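FMN-dependent NADH-azoreductase 1 (Bacillus anthracis, PDB 3U7I) probably uses FMN and NADH to reduce electrophilic quinones, protecting against thiol-specific stress, and to cleave the azo bond of aromatic azo compounds to amines. Local coordinates at residues C[13-16]-C[20-23]; C[24-29]-C[145-150]. All coordinates share one frame; numbering follows the deposited sequence.

Contact 1 (C[13-16]-C[20-23])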
ATOM      1  N   HIS C  13       8.375  -8.527  -5.744  1.00 22.58           N
ATOM      2  CA  HIS C  13       9.015  -9.295  -4.681  1.00 20.76           C
ATOM      3  C   HIS C  13      10.340  -8.661  -4.253  1.00 20.37           C
ATOM      4  O   HIS C  13      11.218  -8.466  -5.073  1.00 20.96           O
ATOM      5  CB  HIS C  13       9.258 -10.739  -5.127  1.00 21.98           C
ATOM      6  CG  HIS C  13       9.313 -11.711  -3.988  1.00 22.25           C
ATOM      7  ND1 HIS C  13      10.225 -11.599  -2.961  1.00 25.10           N
ATOM      8  CD2 HIS C  13       8.555 -12.795  -3.703  1.00 22.57           C
ATOM      9  CE1 HIS C  13      10.033 -12.579  -2.094  1.00 26.01           C
ATOM     10  NE2 HIS C  13       9.025 -13.318  -2.520  1.00 25.80           N
ATOM     11  N   PRO C  14      10.482  -8.339  -2.955  1.00 18.82           N
ATOM     12  CA  PRO C  14      11.733  -7.758  -2.448  1.00 20.56           C
ATOM     13  C   PRO C  14      12.994  -8.585  -2.774  1.00 24.81           C
ATOM     14  O   PRO C  14      14.089  -8.026  -2.853  1.00 27.02           O
ATOM     15  CB  PRO C  14      11.498  -7.708  -0.928  1.00 21.82           C
ATOM     16  CG  PRO C  14      10.004  -7.573  -0.792  1.00 20.55           C
ATOM     17  CD  PRO C  14       9.430  -8.400  -1.923  1.00 17.60           C
ATOM     18  N   LYS C  15      12.853  -9.897  -2.951  1.00 22.89           N
ATOM     19  CA  LYS C  15      14.010 -10.738  -3.250  1.00 26.76           C
ATOM     20  C   LYS C  15      14.283 -10.844  -4.751  1.00 31.18           C
ATOM     21  O   LYS C  15      15.205 -11.549  -5.174  1.00 31.33           O
ATOM     22  CB  LYS C  15      13.844 -12.135  -2.652  1.00 26.71           C
ATOM     23  CG  LYS C  15      13.860 -12.186  -1.135  1.00 24.53           C
ATOM     24  CD  LYS C  15      14.140 -13.596  -0.692  1.00 29.66           C
ATOM     25  CE  LYS C  15      14.065 -13.731   0.801  1.00 37.85           C
ATOM     26  NZ  LYS C  15      14.705 -15.007   1.229  1.00 42.98           N
ATOM     27  N   VAL C  16      13.463 -10.156  -5.544  1.00 31.83           N
ATOM     28  CA  VAL C  16      13.658 -10.029  -6.991  1.00 33.98           C
ATOM     29  C   VAL C  16      13.641 -11.366  -7.756  1.00 40.63           C
ATOM     30  O   VAL C  16      12.637 -11.724  -8.370  1.00 38.85           O
ATOM     31  CB  VAL C  16      14.953  -9.230  -7.318  1.00 27.20           C
ATOM     32  CG1 VAL C  16      15.009  -8.869  -8.801  1.00 25.44           C
ATOM     33  CG2 VAL C  16      15.034  -7.973  -6.455  1.00 25.19           C
ATOM     34  N   SER C  20      13.888 -19.583  -4.393  1.00 57.31           N
ATOM     35  CA  SER C  20      13.227 -20.222  -3.257  1.00 53.62           C
ATOM     36  C   SER C  20      11.908 -19.554  -2.830  1.00 50.48           C
ATOM     37  O   SER C  20      11.230 -20.039  -1.922  1.00 50.42           O
ATOM     38  CB  SER C  20      14.181 -20.272  -2.063  1.00 55.48           C
ATOM     39  OG  SER C  20      14.520 -18.964  -1.636  1.00 54.84           O
ATOM     40  N   SER C  21      11.552 -18.444  -3.476  1.00 45.74           N
ATOM     41  CA  SER C  21      10.303 -17.741  -3.181  1.00 39.71           C
ATOM     42  C   SER C  21       9.137 -18.424  -3.870  1.00 35.21           C
ATOM     43  O   SER C  21       9.174 -18.630  -5.088  1.00 32.74           O
ATOM     44  CB  SER C  21      10.377 -16.288  -3.654  1.00 37.23           C
ATOM     45  OG  SER C  21      11.412 -15.590  -2.990  1.00 39.01           O
ATOM     46  N   VAL C  22       8.102 -18.763  -3.101  1.00 32.25           N
ATOM     47  CA  VAL C  22       6.929 -19.449  -3.656  1.00 31.55           C
ATOM     48  C   VAL C  22       6.321 -18.735  -4.875  1.00 27.80           C
ATOM     49  O   VAL C  22       6.076 -19.363  -5.912  1.00 25.70           O
ATOM     50  CB  VAL C  22       5.847 -19.703  -2.594  1.00 29.24           C
ATOM     51  CG1 VAL C  22       4.627 -20.344  -3.234  1.00 30.43           C
ATOM     52  CG2 VAL C  22       6.395 -20.598  -1.493  1.00 26.81           C
ATOM     53  N   SER C  23       6.093 -17.428  -4.752  1.00 24.03           N
ATOM     54  CA  SER C  23       5.553 -16.641  -5.860  1.00 21.48           C
ATOM     55  C   SER C  23       6.515 -16.581  -7.061  1.00 23.72           C
ATOM     56  O   SER C  23       6.084 -16.565  -8.211  1.00 24.85           O
ATOM     57  CB  SER C  23       5.156 -15.234  -5.401  1.00 22.21           C
ATOM     58  OG  SER C  23       6.271 -14.501  -4.931  1.00 23.52           O
TER

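Contact 2 (C[24-29]-C[145-150])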
ATOM      1  N   ILE C  24       7.814 -16.556  -6.793  1.00 25.29           N
ATOM      2  CA  ILE C  24       8.805 -16.564  -7.871  1.00 26.84           C
ATOM      3  C   ILE C  24       8.862 -17.929  -8.586  1.00 29.28           C
ATOM      4  O   ILE C  24       8.935 -17.977  -9.811  1.00 30.17           O
ATOM      5  CB  ILE C  24      10.202 -16.121  -7.367  1.00 31.94           C
ATOM      6  CG1 ILE C  24      10.146 -14.669  -6.859  1.00 31.28           C
ATOM      7  CG2 ILE C  24      11.238 -16.264  -8.468  1.00 32.58           C
ATOM      8  CD1 ILE C  24      11.368 -14.215  -6.062  1.00 30.98           C
ATOM      9  N   LYS C  25       8.809 -19.027  -7.826  1.00 26.72           N
ATOM     10  CA  LYS C  25       8.706 -20.363  -8.418  1.00 26.24           C
ATOM     11  C   LYS C  25       7.479 -20.482  -9.303  1.00 26.15           C
ATOM     12  O   LYS C  25       7.568 -20.965 -10.429  1.00 28.06           O
ATOM     13  CB  LYS C  25       8.653 -21.461  -7.347  1.00 30.91           C
ATOM     14  CG  LYS C  25      10.004 -21.868  -6.821  1.00 36.40           C
ATOM     15  CD  LYS C  25       9.928 -23.050  -5.872  1.00 41.41           C
ATOM     16  CE  LYS C  25      11.221 -23.146  -5.068  1.00 48.15           C
ATOM     17  NZ  LYS C  25      11.624 -24.546  -4.735  1.00 54.50           N
ATOM     18  N   VAL C  26       6.329 -20.056  -8.789  1.00 26.56           N
ATOM     19  CA  VAL C  26       5.081 -20.143  -9.547  1.00 26.92           C
ATOM     20  C   VAL C  26       5.126 -19.280 -10.816  1.00 27.62           C
ATOM     21  O   VAL C  26       4.667 -19.698 -11.880  1.00 27.14           O
ATOM     22  CB  VAL C  26       3.869 -19.763  -8.671  1.00 24.97           C
ATOM     23  CG1 VAL C  26       2.576 -19.815  -9.478  1.00 25.85           C
ATOM     24  CG2 VAL C  26       3.788 -20.685  -7.459  1.00 23.58           C
ATOM     25  N   PHE C  27       5.691 -18.079 -10.696  1.00 28.74           N
ATOM     26  CA  PHE C  27       5.883 -17.194 -11.843  1.00 25.16           C
ATOM     27  C   PHE C  27       6.791 -17.807 -12.915  1.00 23.78           C
ATOM     28  O   PHE C  27       6.504 -17.722 -14.114  1.00 22.00           O
ATOM     29  CB  PHE C  27       6.458 -15.839 -11.405  1.00 24.27           C
ATOM     30  CG  PHE C  27       7.105 -15.080 -12.529  1.00 26.37           C
ATOM     31  CD1 PHE C  27       6.345 -14.627 -13.597  1.00 21.70           C
ATOM     32  CD2 PHE C  27       8.474 -14.844 -12.533  1.00 28.92           C
ATOM     33  CE1 PHE C  27       6.927 -13.944 -14.649  1.00 21.58           C
ATOM     34  CE2 PHE C  27       9.066 -14.153 -13.582  1.00 28.97           C
ATOM     35  CZ  PHE C  27       8.288 -13.707 -14.644  1.00 23.90           C
ATOM     36  N   LYS C  28       7.901 -18.401 -12.486  1.00 23.12           N
ATOM     37  CA  LYS C  28       8.837 -19.004 -13.431  1.00 27.80           C
ATOM     38  C   LYS C  28       8.197 -20.190 -14.160  1.00 28.43           C
ATOM     39  O   LYS C  28       8.438 -20.418 -15.352  1.00 29.46           O
ATOM     40  CB  LYS C  28      10.127 -19.412 -12.720  1.00 33.47           C
ATOM     41  CG  LYS C  28      10.967 -18.230 -12.246  1.00 39.26           C
ATOM     42  CD  LYS C  28      11.784 -18.604 -11.002  1.00 48.68           C
ATOM     43  CE  LYS C  28      13.270 -18.342 -11.193  1.00 54.24           C
ATOM     44  NZ  LYS C  28      13.815 -19.142 -12.332  1.00 58.24           N
ATOM     45  N   HIS C  29       7.355 -20.929 -13.446  1.00 29.11           N
ATOM     46  CA  HIS C  29       6.584 -22.003 -14.059  1.00 29.05           C
ATOM     47  C   HIS C  29       5.612 -21.417 -15.086  1.00 28.44           C
ATOM     48  O   HIS C  29       5.508 -21.927 -16.205  1.00 27.75           O
ATOM     49  CB  HIS C  29       5.829 -22.798 -12.994  1.00 27.53           C
ATOM     50  CG  HIS C  29       5.248 -24.085 -13.498  1.00 30.03           C
ATOM     51  ND1 HIS C  29       6.008 -25.218 -13.692  1.00 32.31           N
ATOM     52  CD2 HIS C  29       3.982 -24.415 -13.849  1.00 29.49           C
ATOM     53  CE1 HIS C  29       5.234 -26.191 -14.141  1.00 35.11           C
ATOM     54  NE2 HIS C  29       4.001 -25.727 -14.252  1.00 31.88           N
ATOM     55  N   LEU C 145      -2.875 -10.713 -14.929  1.00 18.06           N
ATOM     56  CA  LEU C 145      -2.756 -11.901 -14.093  1.00 19.37           C
ATOM     57  C   LEU C 145      -1.943 -11.532 -12.867  1.00 18.81           C
ATOM     58  O   LEU C 145      -0.856 -10.966 -12.980  1.00 21.29           O
ATOM     59  CB  LEU C 145      -2.074 -13.042 -14.846  1.00 21.25           C
ATOM     60  CG  LEU C 145      -1.804 -14.311 -14.032  1.00 22.73           C
ATOM     61  CD1 LEU C 145      -3.103 -15.069 -13.737  1.00 21.98           C
ATOM     62  CD2 LEU C 145      -0.801 -15.205 -14.762  1.00 24.05           C
ATOM     63  N   VAL C 146      -2.472 -11.838 -11.688  1.00 17.34           N
ATOM     64  CA  VAL C 146      -1.743 -11.590 -10.450  1.00 15.70           C
ATOM     65  C   VAL C 146      -1.315 -12.924  -9.842  1.00 17.28           C
ATOM     66  O   VAL C 146      -2.133 -13.836  -9.709  1.00 18.54           O
ATOM     67  CB  VAL C 146      -2.609 -10.808  -9.440  1.00 17.57           C
ATOM     68  CG1 VAL C 146      -1.872 -10.655  -8.111  1.00 18.12           C
ATOM     69  CG2 VAL C 146      -2.990  -9.453 -10.005  1.00 12.85           C
ATOM     70  N   ILE C 147      -0.033 -13.050  -9.512  1.00 18.10           N
ATOM     71  CA  ILE C 147       0.477 -14.248  -8.852  0.70 20.03           C
ATOM     72  C   ILE C 147       0.838 -13.889  -7.413  1.00 19.67           C
ATOM     73  O   ILE C 147       1.836 -13.212  -7.161  1.00 20.88           O
ATOM     74  CB  ILE C 147       1.719 -14.827  -9.588  0.70 19.87           C
ATOM     75  CG1 ILE C 147       1.312 -15.367 -10.966  0.70 19.85           C
ATOM     76  CG2 ILE C 147       2.370 -15.926  -8.756  0.70 19.93           C
ATOM     77  CD1 ILE C 147       2.483 -15.771 -11.838  0.70 20.06           C
ATOM     78  N   GLN C 148       0.041 -14.367  -6.465  1.00 19.01           N
ATOM     79  CA  GLN C 148       0.212 -13.996  -5.054  1.00 19.10           C
ATOM     80  C   GLN C 148       0.471 -15.184  -4.137  1.00 20.23           C
ATOM     81  O   GLN C 148      -0.334 -16.117  -4.085  1.00 24.61           O
ATOM     82  CB  GLN C 148      -1.028 -13.231  -4.556  1.00 19.59           C
ATOM     83  CG  GLN C 148      -1.032 -12.877  -3.062  1.00 18.80           C
ATOM     84  CD  GLN C 148      -2.294 -12.121  -2.650  1.00 21.09           C
ATOM     85  OE1 GLN C 148      -2.339 -10.886  -2.709  1.00 25.41           O
ATOM     86  NE2 GLN C 148      -3.328 -12.858  -2.239  1.00 19.53           N
ATOM     87  N   ALA C 149       1.589 -15.146  -3.411  1.00 19.79           N
ATOM     88  CA  ALA C 149       1.898 -16.163  -2.404  1.00 20.71           C
ATOM     89  C   ALA C 149       1.571 -15.599  -1.041  1.00 24.04           C
ATOM     90  O   ALA C 149       1.921 -14.452  -0.750  1.00 25.19           O
ATOM     91  CB  ALA C 149       3.371 -16.553  -2.457  1.00 21.21           C
ATOM     92  N   SER C 150       0.907 -16.394  -0.200  1.00 23.80           N
ATOM     93  CA  SER C 150       0.495 -15.920   1.118  1.00 22.40           C
ATOM     94  C   SER C 150       0.587 -17.022   2.153  1.00 26.04           C
ATOM     95  O   SER C 150       0.400 -18.197   1.837  1.00 25.72           O
ATOM     96  CB  SER C 150      -0.933 -15.353   1.081  1.00 22.05           C
ATOM     97  OG  SER C 150      -1.892 -16.331   0.688  1.00 22.56           O
TER

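Contact 1 (C[13-16]-C[20-23])
The imidazole of H13 reaches the start of helix 22-37 between two serine hydroxyls, its CG turned away from the backbone N (chi1 -154°). S23 OG lies at the ring edge, near the ring plane, 3.1 Å from H13 CD2, whereas S21 OG comes in obliquely, 3.3 Å from H13 NE2. S21 CB approaches the same nitrogen at 3.5 Å, and the S21 side chain thus lies against the NE2-CE1 part of the ring. K15 adds only a light touch, its CD 4.1 Å from S21 OG, before its extended chain carries NZ to a salt bridge with E66 of the second subunit. The ND1 edge is fixed by K15 N, which donates to H13 ND1 (3.1 Å, 166° at the hydrogen) within the type I turn from H13 to V16. N11 holds H13 N through its OD1 and V16 O through its ND2. S21, V22 and S23 are predicted to bind FMN, consistent with the phosphate-binding loop of flavodoxin-like folds. With ND1 accepting, a neutral imidazole would probably carry its proton on NE2, directed at neither serine oxygen; S23 OG, against the CD2 edge, is buried with no hydrogen-bonding partner in the model.

Contact 2 (C[24-29]-C[145-150])
Helix 22-37 packs on the parallel sheet of the flavodoxin-like fold, and here it meets strand 143-149 through one projecting residue, I147. This isoleucine was modelled in two conformations, and the contacts of its methyls are those of the one described. Its CG2 methyl lies against V26, 4.0 Å from V26 CG1 and 4.1 Å from V26 CB, the two side chains crossing at a slant. Its CD1 methyl touches the helix closer to the backbone, 3.7 Å from F27 CA and 4.0 Å from F27 CB. A chi1 of -67° sets CG1 anti to the carbonyl carbon and CG2 anti to the backbone N, which sends the two branches to F27 and V26; the extended CG1 arm (chi2 172°) carries CD1 out to the helix. F27 contributes little of its aromatic surface: CD1 sits by the ring edge, near its plane, and the far end of the phenyl leads away from the strand. The helix backbone at this point is regular, with K28 N bonded to I24 O at 2.9 Å.

Neighbouring elements complete the layer. V99 of strand 97-103 packs beside I147, and V101 of that strand meets F27; A202 and V206 of helix 195-214 also touch V26. Strand 143-149 is itself held in the sheet by backbone bonds from L145 and I147 to strand 97-103 and from V146 to strand 181-187. No hydrogen bond or salt bridge joins helix to strand here, so the contact is purely apolar, and its hold rests on dispersion and on the burial of V26, F27 and I147.

How the contacts relate
Both contacts are buried and share helix 22-37, contact 1 at its first turn and contact 2 immediately after, their centres about 9 Å apart. Contact 1 is local, tying the loop after strand 6-11 to the helix start. It is polar and bears the predicted FMN-binding residues, and K15 and its neighbours also meet the second subunit. Contact 2 joins elements far apart in sequence, lies nearer the chain's centre and is wholly hydrocarbon. The two meet directly: I24 CD1 packs 3.8 Å from H13 CG, and A149 CB 3.7 Å from S23 N. One helix thus passes from a probable FMN-binding loop into the apolar layer over the sheet.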